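Local coordinates for malate dehydrogenase (Pyrococcus horikoshii, PDB 1V9N), which catalyses the NAD-dependent, reversible oxidation of (S)-malate to oxaloacetate and works as a homodimer, at the interface of chains A and B. Coordinates in Å, arbitrary orientation; residue numbers count along the deposited sequence, not the author numbering. Chains: chain A/B, Malate dehydrogenase.

Contacts 2 and 3 are neighbours, the centres of their C-alpha atoms about 10 Å apart, and they share A:Leu172 on strand 170-174. Both receive helix 242-258 of chain B, which offers B:Leu250 and B:Ile254 to contact 3 and B:Leu255 to contact 2. For the copies given, contact 1 lies about 26 Å from contact 2 and 30 Å from contact 3, between C-alpha centres. A:Leu250 and B:Met303 serve contact 1, B:Leu250 and A:Met303 contact 3, so contact 1 adjoins the symmetry twin of contact 3. Helices 242-258 and 293-308 thus meet across the interface in both halves of the dimer.

Contact 1: the interface of chains A and B. Residues chain A 164-165, 250, 264; chain B 303, 306-307.
Helix 293-308 of chain B meets the loop residues A:Trp264, A:Ile164 and A:Leu165 and the side of helix 242-258 of chain A, in the homodimer interface of this LDH2/MDH2-family dehydrogenase. The selenomethionine B:Met303 lies over one face of the A:Trp264 indole. Its CG stands 3.4 Å from CD2 of A:Trp264, at the fusion of the two rings, so the methylene makes CH-pi contacts with both. An extended start to the chain, CG anti to the backbone N (chi1 172°), carries this carbon across the indole, and SE follows at 3.8 Å from CG of A:Trp264. At the indole edge, NE1 of A:Trp264 donates to water 1 at 2.8 Å, nearly straight with 168° at the hydrogen. That water, in the indole plane, lies 2.9 Å from the carboxylate OE2 of B:Glu306 and so bridges the subunits. One helical turn beyond B:Met303 comes B:Ile307. Its CG1 approaches CZ3 of A:Trp264 at 3.9 Å, from the same face as B:Met303 but out toward the rim, while its terminal CD1 meets CD2 of A:Leu250 tip to tip at 3.7 Å. CD2 of A:Leu165 lies 4.0 Å from CD1 of B:Ile307, the two side chains crossing at about a right angle.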
loop_
_atom_site.group_PDB
_atom_site.type_symbol
_atom_site.label_atom_id
_atom_site.label_comp_id
_atom_site.label_asym_id
_atom_site.label_seq_id
_atom_site.Cartn_x
_atom_site.Cartn_y
_atom_site.Cartn_z
ATOM N N ILE A 164 -0.384 -5.829 18.828
ATOM C CA ILE A 164 -0.038 -7.044 18.104
ATOM C C ILE A 164 0.566 -6.796 16.734
ATOM O O ILE A 164 1.389 -7.584 16.274
ATOM C CB ILE A 164 -1.266 -7.983 17.984
ATOM C CG1 ILE A 164 -1.402 -8.788 19.279
ATOM C CG2 ILE A 164 -1.131 -8.907 16.777
ATOM C CD1 ILE A 164 -2.380 -9.921 19.200
ATOM N N LEU A 165 0.167 -5.701 16.093
ATOM C CA LEU A 165 0.675 -5.362 14.766
ATOM C C LEU A 165 1.804 -4.334 14.844
ATOM O O LEU A 165 1.882 -3.550 15.794
ATOM C CB LEU A 165 -0.457 -4.801 13.903
ATOM C CG LEU A 165 -1.731 -5.647 13.797
ATOM C CD1 LEU A 165 -2.774 -4.876 13.013
ATOM C CD2 LEU A 165 -1.424 -6.975 13.125
ATOM N N LEU A 250 -0.854 -5.660 7.700
ATOM C CA LEU A 250 -0.750 -7.097 7.451
ATOM C C LEU A 250 -0.070 -7.381 6.113
ATOM O O LEU A 250 0.694 -8.335 5.980
ATOM C CB LEU A 250 -2.135 -7.743 7.470
ATOM C CG LEU A 250 -2.891 -7.712 8.801
ATOM C CD1 LEU A 250 -4.112 -8.626 8.696
ATOM C CD2 LEU A 250 -1.978 -8.176 9.940
ATOM N N TRP A 264 6.362 -12.579 11.982
ATOM C CA TRP A 264 5.575 -11.363 11.907
ATOM C C TRP A 264 5.733 -10.500 13.160
ATOM O O TRP A 264 6.283 -10.940 14.171
ATOM C CB TRP A 264 4.099 -11.684 11.609
ATOM C CG TRP A 264 3.406 -12.549 12.612
ATOM C CD1 TRP A 264 3.651 -13.858 12.871
ATOM C CD2 TRP A 264 2.340 -12.154 13.484
ATOM N NE1 TRP A 264 2.804 -14.312 13.853
ATOM C CE2 TRP A 264 1.987 -13.285 14.247
ATOM C CE3 TRP A 264 1.645 -10.955 13.690
ATOM C CZ2 TRP A 264 0.970 -13.255 15.209
ATOM C CZ3 TRP A 264 0.631 -10.924 14.646
ATOM C CH2 TRP A 264 0.304 -12.070 15.391
HETATM N N MSE B 303 -0.878 -16.821 12.248
HETATM C CA MSE B 303 -0.879 -15.386 12.516
HETATM C C MSE B 303 -2.325 -14.897 12.585
HETATM O O MSE B 303 -2.696 -14.151 13.487
HETATM C CB MSE B 303 -0.141 -14.628 11.410
HETATM C CG MSE B 303 -0.270 -13.114 11.503
HETATM SE SE MSE B 303 0.595 -12.151 10.042
HETATM C CE MSE B 303 -0.827 -12.237 8.724
ATOM N N GLU B 306 -4.048 -16.048 15.783
ATOM C CA GLU B 306 -3.575 -15.301 16.937
ATOM C C GLU B 306 -4.090 -13.869 16.949
ATOM O O GLU B 306 -4.312 -13.294 18.014
ATOM C CB GLU B 306 -2.050 -15.324 16.987
ATOM C CG GLU B 306 -1.503 -16.688 17.365
ATOM C CD GLU B 306 0.005 -16.715 17.431
ATOM O OE1 GLU B 306 0.580 -15.803 18.059
ATOM O OE2 GLU B 306 0.609 -17.650 16.861
ATOM N N ILE B 307 -4.287 -13.286 15.771
ATOM C CA ILE B 307 -4.805 -11.923 15.707
ATOM C C ILE B 307 -6.279 -11.929 16.120
ATOM O O ILE B 307 -6.716 -11.103 16.922
ATOM C CB ILE B 307 -4.702 -11.334 14.279
ATOM C CG1 ILE B 307 -3.232 -11.141 13.892
ATOM C CG2 ILE B 307 -5.448 -10.003 14.207
ATOM C CD1 ILE B 307 -3.045 -10.554 12.499
HETATM O O HOH W 1 2.416 -16.985 14.737
#

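Contact 2: the interface of chains A and B. Residues chain A 144, 146, 172, 283, 285; chain B 255, 259, 281.
A:Ile285 and B:Leu259 make the nearest approach in an apolar patch where strands 144-149, 170-174 and 278-285 of chain A receive the end of helix 242-258 of chain B, the residue just beyond it, and B:Phe281 of strand 278-285. Aliphatic packing comes first. CG2 of A:Ile285 lies 3.8 Å from CD2 of B:Leu259, and the other branch of the isoleucine ends in CD1, 4.0 Å from CD2 of B:Leu255. Both branches thus engage chain B: CG2 is anti to the backbone N, whereas CG1 is beside it (chi1 -64°) and carries CD1 between the two leucines. On the neighbouring strand, CD1 of A:Ile144 reaches CD2 of B:Leu259 at 4.0 Å, so that leucine methyl touches two isoleucines. A:Leu172 instead meets B:Leu255 tip to tip, its CD1 4.1 Å from CG of B:Leu255. A:Ile146 stands farther back, with CD1 4.3 Å from CD1 of B:Leu255.

The other kind of contact joins a selenomethionine to an aromatic ring. A:Met283 and B:Phe281 come from opposite directions, and the methyl CE of A:Met283 lies 4.1 Å from CZ of B:Phe281. The A:Met283 chain is extended as far as SE and bends there (chi3 128°), turning CE toward the rim of the phenyl at CZ rather than over its face. Among the residues described the contact is apolar packing, which probably contributes to holding the homodimer together by seating the helix end of one subunit against the strands of the other.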
loop_
_atom_site.group_PDB
_atom_site.type_symbol
_atom_site.label_atom_id
_atom_site.label_comp_id
_atom_site.label_asym_id
_atom_site.label_seq_id
_atom_site.Cartn_x
_atom_site.Cartn_y
_atom_site.Cartn_z
ATOM N N ILE A 144 11.965 2.751 -10.039
ATOM C CA ILE A 144 10.972 2.875 -8.979
ATOM C C ILE A 144 11.413 1.951 -7.847
ATOM O O ILE A 144 11.738 0.780 -8.068
ATOM C CB ILE A 144 9.567 2.441 -9.441
ATOM C CG1 ILE A 144 9.058 3.396 -10.527
ATOM C CG2 ILE A 144 8.609 2.397 -8.225
ATOM C CD1 ILE A 144 7.719 3.011 -11.112
ATOM N N ILE A 146 10.533 0.381 -3.973
ATOM C CA ILE A 146 9.537 0.143 -2.936
ATOM C C ILE A 146 10.207 -0.611 -1.800
ATOM O O ILE A 146 10.939 -1.582 -2.032
ATOM C CB ILE A 146 8.360 -0.712 -3.442
ATOM C CG1 ILE A 146 7.541 0.076 -4.466
ATOM C CG2 ILE A 146 7.486 -1.139 -2.261
ATOM C CD1 ILE A 146 6.494 -0.755 -5.175
ATOM N N LEU A 172 7.712 4.351 -1.285
ATOM C CA LEU A 172 7.843 4.276 -2.730
ATOM C C LEU A 172 8.508 5.552 -3.211
ATOM O O LEU A 172 8.080 6.662 -2.878
ATOM C CB LEU A 172 6.483 4.116 -3.426
ATOM C CG LEU A 172 6.587 3.936 -4.956
ATOM C CD1 LEU A 172 5.384 3.159 -5.457
ATOM C CD2 LEU A 172 6.691 5.290 -5.657
HETATM N N MSE A 283 11.591 -3.899 -3.513
HETATM C CA MSE A 283 11.146 -4.126 -4.872
HETATM C C MSE A 283 11.577 -2.976 -5.763
HETATM O O MSE A 283 11.390 -1.801 -5.426
HETATM C CB MSE A 283 9.631 -4.266 -4.919
HETATM C CG MSE A 283 9.088 -4.534 -6.303
HETATM SE SE MSE A 283 7.176 -4.616 -6.251
HETATM C CE MSE A 283 6.760 -3.347 -7.649
ATOM N N ILE A 285 11.589 -1.552 -9.889
ATOM C CA ILE A 285 11.066 -1.689 -11.232
ATOM C C ILE A 285 11.938 -0.807 -12.107
ATOM O O ILE A 285 12.028 0.400 -11.883
ATOM C CB ILE A 285 9.597 -1.216 -11.326
ATOM C CG1 ILE A 285 8.696 -2.115 -10.468
ATOM C CG2 ILE A 285 9.133 -1.253 -12.779
ATOM C CD1 ILE A 285 7.221 -1.697 -10.475
ATOM N N LEU B 255 2.253 3.466 -10.404
ATOM C CA LEU B 255 2.479 2.085 -10.827
ATOM C C LEU B 255 1.581 1.667 -11.987
ATOM O O LEU B 255 1.962 0.831 -12.808
ATOM C CB LEU B 255 2.282 1.132 -9.640
ATOM C CG LEU B 255 3.298 1.295 -8.499
ATOM C CD1 LEU B 255 2.919 0.394 -7.325
ATOM C CD2 LEU B 255 4.692 0.956 -9.001
ATOM N N LEU B 259 3.708 4.580 -15.136
ATOM C CA LEU B 259 4.641 3.549 -15.588
ATOM C C LEU B 259 4.244 2.852 -16.887
ATOM O O LEU B 259 5.105 2.423 -17.656
ATOM C CB LEU B 259 4.822 2.503 -14.485
ATOM C CG LEU B 259 5.789 1.347 -14.748
ATOM C CD1 LEU B 259 7.203 1.883 -15.014
ATOM C CD2 LEU B 259 5.780 0.415 -13.539
ATOM N N PHE B 281 -2.498 -2.495 -12.504
ATOM C CA PHE B 281 -1.214 -3.031 -12.054
ATOM C C PHE B 281 -1.496 -4.426 -11.496
ATOM O O PHE B 281 -2.404 -4.597 -10.686
ATOM C CB PHE B 281 -0.622 -2.154 -10.943
ATOM C CG PHE B 281 0.646 -2.705 -10.337
ATOM C CD1 PHE B 281 1.884 -2.446 -10.916
ATOM C CD2 PHE B 281 0.596 -3.498 -9.192
ATOM C CE1 PHE B 281 3.057 -2.966 -10.368
ATOM C CE2 PHE B 281 1.763 -4.025 -8.633
ATOM C CZ PHE B 281 2.998 -3.757 -9.224
#

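Contact 3: the interface of chains A and B. Residues chain A 172, 174, 181, 300, 303, 321; chain B 250, 254.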
loop_
_atom_site.group_PDB
_atom_site.type_symbol
_atom_site.label_atom_id
_atom_site.label_comp_id
_atom_site.label_asym_id
_atom_site.label_seq_id
_atom_site.Cartn_x
_atom_site.Cartn_y
_atom_site.Cartn_z
ATOM N N LEU A 172 7.712 4.351 -1.285
ATOM C CA LEU A 172 7.843 4.276 -2.730
ATOM C C LEU A 172 8.508 5.552 -3.211
ATOM O O LEU A 172 8.080 6.662 -2.878
ATOM C CB LEU A 172 6.483 4.116 -3.426
ATOM C CG LEU A 172 6.587 3.936 -4.956
ATOM C CD1 LEU A 172 5.384 3.159 -5.457
ATOM C CD2 LEU A 172 6.691 5.290 -5.657
ATOM N N ALA A 174 10.149 7.450 -6.762
ATOM C CA ALA A 174 10.196 7.414 -8.215
ATOM C C ALA A 174 10.938 8.656 -8.689
ATOM O O ALA A 174 10.804 9.724 -8.100
ATOM C CB ALA A 174 8.788 7.395 -8.786
ATOM N N PHE A 181 10.074 11.605 -6.201
ATOM C CA PHE A 181 8.807 11.564 -5.504
ATOM C C PHE A 181 9.149 10.587 -4.380
ATOM O O PHE A 181 9.827 9.590 -4.624
ATOM C CB PHE A 181 7.727 10.955 -6.398
ATOM C CG PHE A 181 6.506 10.521 -5.656
ATOM C CD1 PHE A 181 5.472 11.418 -5.404
ATOM C CD2 PHE A 181 6.397 9.213 -5.182
ATOM C CE1 PHE A 181 4.340 11.017 -4.687
ATOM C CE2 PHE A 181 5.278 8.803 -4.465
ATOM C CZ PHE A 181 4.245 9.704 -4.216
ATOM N N ILE A 300 5.292 12.209 -14.914
ATOM C CA ILE A 300 5.061 12.263 -13.472
ATOM C C ILE A 300 5.207 13.684 -12.935
ATOM O O ILE A 300 4.451 14.095 -12.054
ATOM C CB ILE A 300 6.003 11.307 -12.691
ATOM C CG1 ILE A 300 5.462 11.117 -11.273
ATOM C CG2 ILE A 300 7.427 11.860 -12.654
ATOM C CD1 ILE A 300 6.214 10.077 -10.440
HETATM N N MSE A 303 2.153 15.572 -13.660
HETATM C CA MSE A 303 1.085 15.185 -12.743
HETATM C C MSE A 303 1.274 15.926 -11.421
HETATM O O MSE A 303 0.326 16.471 -10.862
HETATM C CB MSE A 303 1.113 13.676 -12.486
HETATM C CG MSE A 303 0.165 13.217 -11.387
HETATM SE SE MSE A 303 0.267 11.307 -10.997
HETATM C CE MSE A 303 1.765 11.318 -9.763
ATOM N N ILE A 321 3.686 17.630 -2.302
ATOM C CA ILE A 321 3.807 16.341 -2.967
ATOM C C ILE A 321 4.666 15.544 -1.989
ATOM O O ILE A 321 5.538 16.102 -1.324
ATOM C CB ILE A 321 4.517 16.441 -4.344
ATOM C CG1 ILE A 321 4.443 15.090 -5.061
ATOM C CG2 ILE A 321 5.974 16.836 -4.166
ATOM C CD1 ILE A 321 3.028 14.610 -5.304
ATOM N N LEU B 250 -1.557 8.020 -5.031
ATOM C CA LEU B 250 -0.538 8.358 -6.024
ATOM C C LEU B 250 0.314 7.142 -6.383
ATOM O O LEU B 250 0.708 6.962 -7.533
ATOM C CB LEU B 250 0.361 9.480 -5.506
ATOM C CG LEU B 250 -0.302 10.839 -5.265
ATOM C CD1 LEU B 250 0.787 11.881 -5.014
ATOM C CD2 LEU B 250 -1.149 11.238 -6.478
ATOM N N ILE B 254 1.039 5.957 -10.101
ATOM C CA ILE B 254 2.411 5.893 -10.576
ATOM C C ILE B 254 2.697 4.492 -11.126
ATOM O O ILE B 254 3.286 4.348 -12.196
ATOM C CB ILE B 254 3.400 6.234 -9.435
ATOM C CG1 ILE B 254 3.262 7.713 -9.064
ATOM C CG2 ILE B 254 4.835 5.919 -9.858
ATOM C CD1 ILE B 254 4.062 8.127 -7.831
#
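B:Ile254 presses onto the ring of A:Phe181, a residue of strand 181-185, in another apolar part of the LDH2/MDH2-family dimer interface. Helix 242-258 of chain B supplies B:Leu250 and B:Ile254, one turn apart. The tight part centres on the phenyl group. CD1 of B:Ile254 sits over one face, offset toward the rim, 3.6 Å from CE2 of A:Phe181 and 3.7 Å from the ring centroid, a CH-pi contact. B:Leu250 approaches farther round the same ring, its CD1 3.7 Å from CE1 of A:Phe181. CD1 of B:Leu250 also packs at 3.5 Å against CD1 of A:Ile321, which lies in plane at the phenyl edge and so borders the ring within its own subunit.

Helix 293-308 of chain A lines another side of B:Ile254 at a slightly wider spacing. CD1 of A:Ile300 comes within 3.9 Å of CD1 of B:Ile254. The selenomethionine A:Met303 crosses the isoleucine at about a right angle, with CE 4.0 Å from CG1 of B:Ile254. A turn about CG-SE (chi3 84°) swings CE back against the isoleucine. Packing is looser toward strand 170-174. There CB of A:Ala174 remains 4.4 Å from CG2 of B:Ile254, and CD2 of A:Leu172 is likewise 4.4 Å from CD1 of B:Ile254. Chain B hides just 5 Å² of A:Ala174, whereas 70 Å² of B:Ile254 is hidden by chain A.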